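Local coordinates for YdhT protein (Bacillus subtilis, PDB 3CBW) that hydrolyses internal beta-1,4-mannosidic linkages in mannan, galactomannan and glucomannan, contributing to glucomannan breakdown as a secreted family 26 glycoside hydrolase, at residues Y224-N229 with D262-L267. The protein carries 3 engineered substitutions. Numbering follows the deposited sequence.
Sequences YSPDAN and DQLTAL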
ATOM      1  N   TYR A 224      -4.232  -5.484   0.000  1.00  6.72           N
ATOM      2  CA  TYR A 224      -4.076  -6.317  -1.207  1.00  7.41           C
ATOM      3  C   TYR A 224      -4.286  -5.417  -2.407  1.00  6.86           C
ATOM      4  O   TYR A 224      -5.378  -4.857  -2.560  1.00  7.37           O
ATOM      5  CB  TYR A 224      -5.141  -7.413  -1.158  1.00  7.78           C
ATOM      6  CG  TYR A 224      -5.363  -8.183  -2.444  1.00  7.29           C
ATOM      7  CD1 TYR A 224      -4.468  -9.184  -2.843  1.00  8.66           C
ATOM      8  CD2 TYR A 224      -6.482  -7.938  -3.243  1.00  7.90           C
ATOM      9  CE1 TYR A 224      -4.663  -9.900  -4.014  1.00  8.17           C
ATOM     10  CE2 TYR A 224      -6.674  -8.658  -4.431  1.00  7.76           C
ATOM     11  CZ  TYR A 224      -5.767  -9.634  -4.793  1.00  8.11           C
ATOM     12  OH  TYR A 224      -5.945 -10.356  -5.946  1.00  9.36           O
ATOM     13  N   SER A 225      -3.272  -5.306  -3.270  1.00  7.12           N
ATOM     14  CA  SER A 225      -3.265  -4.261  -4.299  0.50  7.63           C
ATOM     15  C   SER A 225      -2.836  -4.743  -5.690  1.00  7.30           C
ATOM     16  O   SER A 225      -1.707  -4.502  -6.128  1.00  8.19           O
ATOM     17  CB  SER A 225      -2.415  -3.062  -3.848  0.50  8.32           C
ATOM     18  OG  SER A 225      -1.089  -3.439  -3.515  0.50  9.68           O
ATOM     19  N   PRO A 226      -3.758  -5.393  -6.424  1.00  7.42           N
ATOM     20  CA  PRO A 226      -3.487  -5.684  -7.826  1.00  7.74           C
ATOM     21  C   PRO A 226      -3.352  -4.417  -8.674  1.00  7.74           C
ATOM     22  O   PRO A 226      -3.800  -3.324  -8.281  1.00  7.96           O
ATOM     23  CB  PRO A 226      -4.729  -6.444  -8.268  1.00  8.18           C
ATOM     24  CG  PRO A 226      -5.786  -6.145  -7.246  1.00  9.74           C
ATOM     25  CD  PRO A 226      -5.083  -5.867  -5.981  1.00  7.64           C
ATOM     26  N   ASP A 227      -2.732  -4.579  -9.836  1.00  7.54           N
ATOM     27  CA  ASP A 227      -2.651  -3.520 -10.826  1.00  8.33           C
ATOM     28  C   ASP A 227      -3.961  -3.408 -11.611  1.00  8.20           C
ATOM     29  O   ASP A 227      -4.510  -4.416 -12.066  1.00  8.95           O
ATOM     30  CB  ASP A 227      -1.515  -3.839 -11.789  1.00  8.61           C
ATOM     31  CG  ASP A 227      -1.077  -2.644 -12.563  1.00 10.28           C
ATOM     32  OD1 ASP A 227      -0.190  -1.936 -12.052  1.00 12.42           O
ATOM     33  OD2 ASP A 227      -1.626  -2.409 -13.662  1.00 13.68           O
ATOM     34  N   ALA A 228      -4.414  -2.174 -11.832  1.00  8.33           N
ATOM     35  CA  ALA A 228      -5.644  -1.915 -12.588  1.00  8.77           C
ATOM     36  C   ALA A 228      -5.547  -2.265 -14.064  1.00  9.42           C
ATOM     37  O   ALA A 228      -6.566  -2.476 -14.716  1.00  9.98           O
ATOM     38  CB  ALA A 228      -6.049  -0.463 -12.444  1.00  9.40           C
ATOM     39  N   ASN A 229      -4.331  -2.303 -14.596  1.00  9.79           N
ATOM     40  CA  ASN A 229      -4.135  -2.458 -16.028  1.00 10.79           C
ATOM     41  C   ASN A 229      -3.786  -3.872 -16.458  1.00  9.91           C
ATOM     42  O   ASN A 229      -3.294  -4.073 -17.563  1.00 10.47           O
ATOM     43  CB  ASN A 229      -3.082  -1.452 -16.529  1.00 12.44           C
ATOM     44  CG  ASN A 229      -3.507   0.001 -16.336  1.00 17.03           C
ATOM     45  OD1 ASN A 229      -4.695   0.305 -16.221  1.00 21.10           O
ATOM     46  ND2 ASN A 229      -2.531   0.902 -16.295  1.00 20.75           N
ATOM     47  N   ASP A 262     -15.509  -2.783  -9.305  1.00 10.29           N
ATOM     48  CA  ASP A 262     -16.664  -3.633  -9.030  1.00 12.03           C
ATOM     49  C   ASP A 262     -16.239  -4.971  -8.432  1.00 12.12           C
ATOM     50  O   ASP A 262     -16.788  -5.396  -7.420  1.00 13.41           O
ATOM     51  CB  ASP A 262     -17.468  -3.885 -10.309  1.00 12.09           C
ATOM     52  CG  ASP A 262     -18.220  -2.655 -10.787  1.00 14.57           C
ATOM     53  OD1 ASP A 262     -18.472  -1.747  -9.974  1.00 14.59           O
ATOM     54  OD2 ASP A 262     -18.600  -2.635 -11.982  1.00 17.58           O
ATOM     55  N   GLN A 263     -15.257  -5.607  -9.071  1.00 12.82           N
ATOM     56  CA  GLN A 263     -14.698  -6.909  -8.652  1.00 13.82           C
ATOM     57  C   GLN A 263     -14.134  -6.870  -7.232  1.00 12.60           C
ATOM     58  O   GLN A 263     -14.326  -7.799  -6.443  1.00 12.44           O
ATOM     59  CB  GLN A 263     -13.563  -7.370  -9.595  1.00 15.28           C
ATOM     60  CG  GLN A 263     -13.892  -7.557 -11.075  1.00 17.94           C
ATOM     61  CD  GLN A 263     -13.492  -6.353 -11.912  1.00 19.06           C
ATOM     62  OE1 GLN A 263     -14.100  -5.277 -11.811  1.00 18.80           O
ATOM     63  NE2 GLN A 263     -12.471  -6.527 -12.749  1.00 19.20           N
ATOM     64  N   LEU A 264     -13.415  -5.804  -6.899  1.00 11.14           N
ATOM     65  CA  LEU A 264     -12.761  -5.717  -5.592  1.00 10.45           C
ATOM     66  C   LEU A 264     -13.719  -5.323  -4.477  1.00 10.12           C
ATOM     67  O   LEU A 264     -13.704  -5.924  -3.409  1.00 10.19           O
ATOM     68  CB  LEU A 264     -11.530  -4.809  -5.649  1.00 10.56           C
ATOM     69  CG  LEU A 264     -10.390  -5.394  -6.486  1.00 10.97           C
ATOM     70  CD1 LEU A 264      -9.320  -4.346  -6.651  1.00 14.16           C
ATOM     71  CD2 LEU A 264      -9.811  -6.668  -5.861  1.00 11.98           C
ATOM     72  N   THR A 265     -14.592  -4.350  -4.729  1.00 10.65           N
ATOM     73  CA  THR A 265     -15.579  -3.983  -3.711  1.00 11.03           C
ATOM     74  C   THR A 265     -16.510  -5.164  -3.388  1.00 11.45           C
ATOM     75  O   THR A 265     -16.988  -5.281  -2.261  1.00 12.56           O
ATOM     76  CB  THR A 265     -16.418  -2.743  -4.095  1.00 11.15           C
ATOM     77  OG1 THR A 265     -17.049  -2.962  -5.360  1.00 11.45           O
ATOM     78  CG2 THR A 265     -15.552  -1.495  -4.167  1.00 11.95           C
ATOM     79  N   ALA A 266     -16.708  -6.049  -4.361  1.00 11.55           N
ATOM     80  CA  ALA A 266     -17.551  -7.239  -4.177  1.00 12.97           C
ATOM     81  C   ALA A 266     -16.992  -8.214  -3.125  1.00 13.11           C
ATOM     82  O   ALA A 266     -17.724  -9.062  -2.594  1.00 13.86           O
ATOM     83  CB  ALA A 266     -17.742  -7.952  -5.503  1.00 13.55           C
ATOM     84  N   LEU A 267     -15.699  -8.089  -2.815  1.00 12.71           N
ATOM     85  CA  LEU A 267     -15.069  -8.921  -1.789  1.00 12.87           C
ATOM     86  C   LEU A 267     -15.468  -8.511  -0.368  1.00 13.02           C
ATOM     87  O   LEU A 267     -15.066  -9.145   0.609  1.00 13.82           O
ATOM     88  CB  LEU A 267     -13.548  -8.894  -1.973  1.00 12.19           C
ATOM     89  CG  LEU A 267     -13.049  -9.494  -3.294  1.00 12.49           C
ATOM     90  CD1 LEU A 267     -11.529  -9.332  -3.428  1.00 12.65           C
ATOM     91  CD2 LEU A 267     -13.456 -10.965  -3.428  1.00 14.95           C
TER
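Leu264 meets Tyr224 and Pro226 with one methyl each, and these two touches make up the closest approaches between 224-229 and 262-267. CD2 of the leucine lies 4.0 Å from Tyr224 CE2, at the edge of the phenol and in its plane, so it is a rim contact rather than packing over a face; the leucine approaches roughly perpendicular to the tyrosine side chain. The other methyl, CD1, is 4.0 Å from Pro226 CG, where the leucine and proline side chains run past one another antiparallel. Tyr224 has CG anti to its own amide nitrogen (chi1 167°), which swings the ring alongside the pyrrolidine two residues further on: Pro226 CD lies over one face, 3.5 Å above the plane of the Tyr224 ring and displaced toward the rim. Tyrosine and proline therefore already form one apolar surface, and the leucine fork meets both members. The phenol oxygen is turned to another partner: Tyr224 OH is hydrogen-bonded to Lys233 O.

In the TIM barrel of this family, 224-229 runs from the end of strand 220-224 into the loop beyond it, and Leu264 comes from the short helix 261-265. Strand 245-252 comes between them in sequence and pairs with strand 220-224; its Val246 and Leu248 also touch Leu264. The Pro226 side chain is about 7 Å from that of Glu176, probably the catalytic proton donor, as in related enzymes. With 105 Å² buried, no hydrogen bond across and Pro226 and Leu264 CA atoms 9.5 Å apart, the association rests on van der Waals and hydrophobic contact between apolar side-chain carbons, with little directional preference.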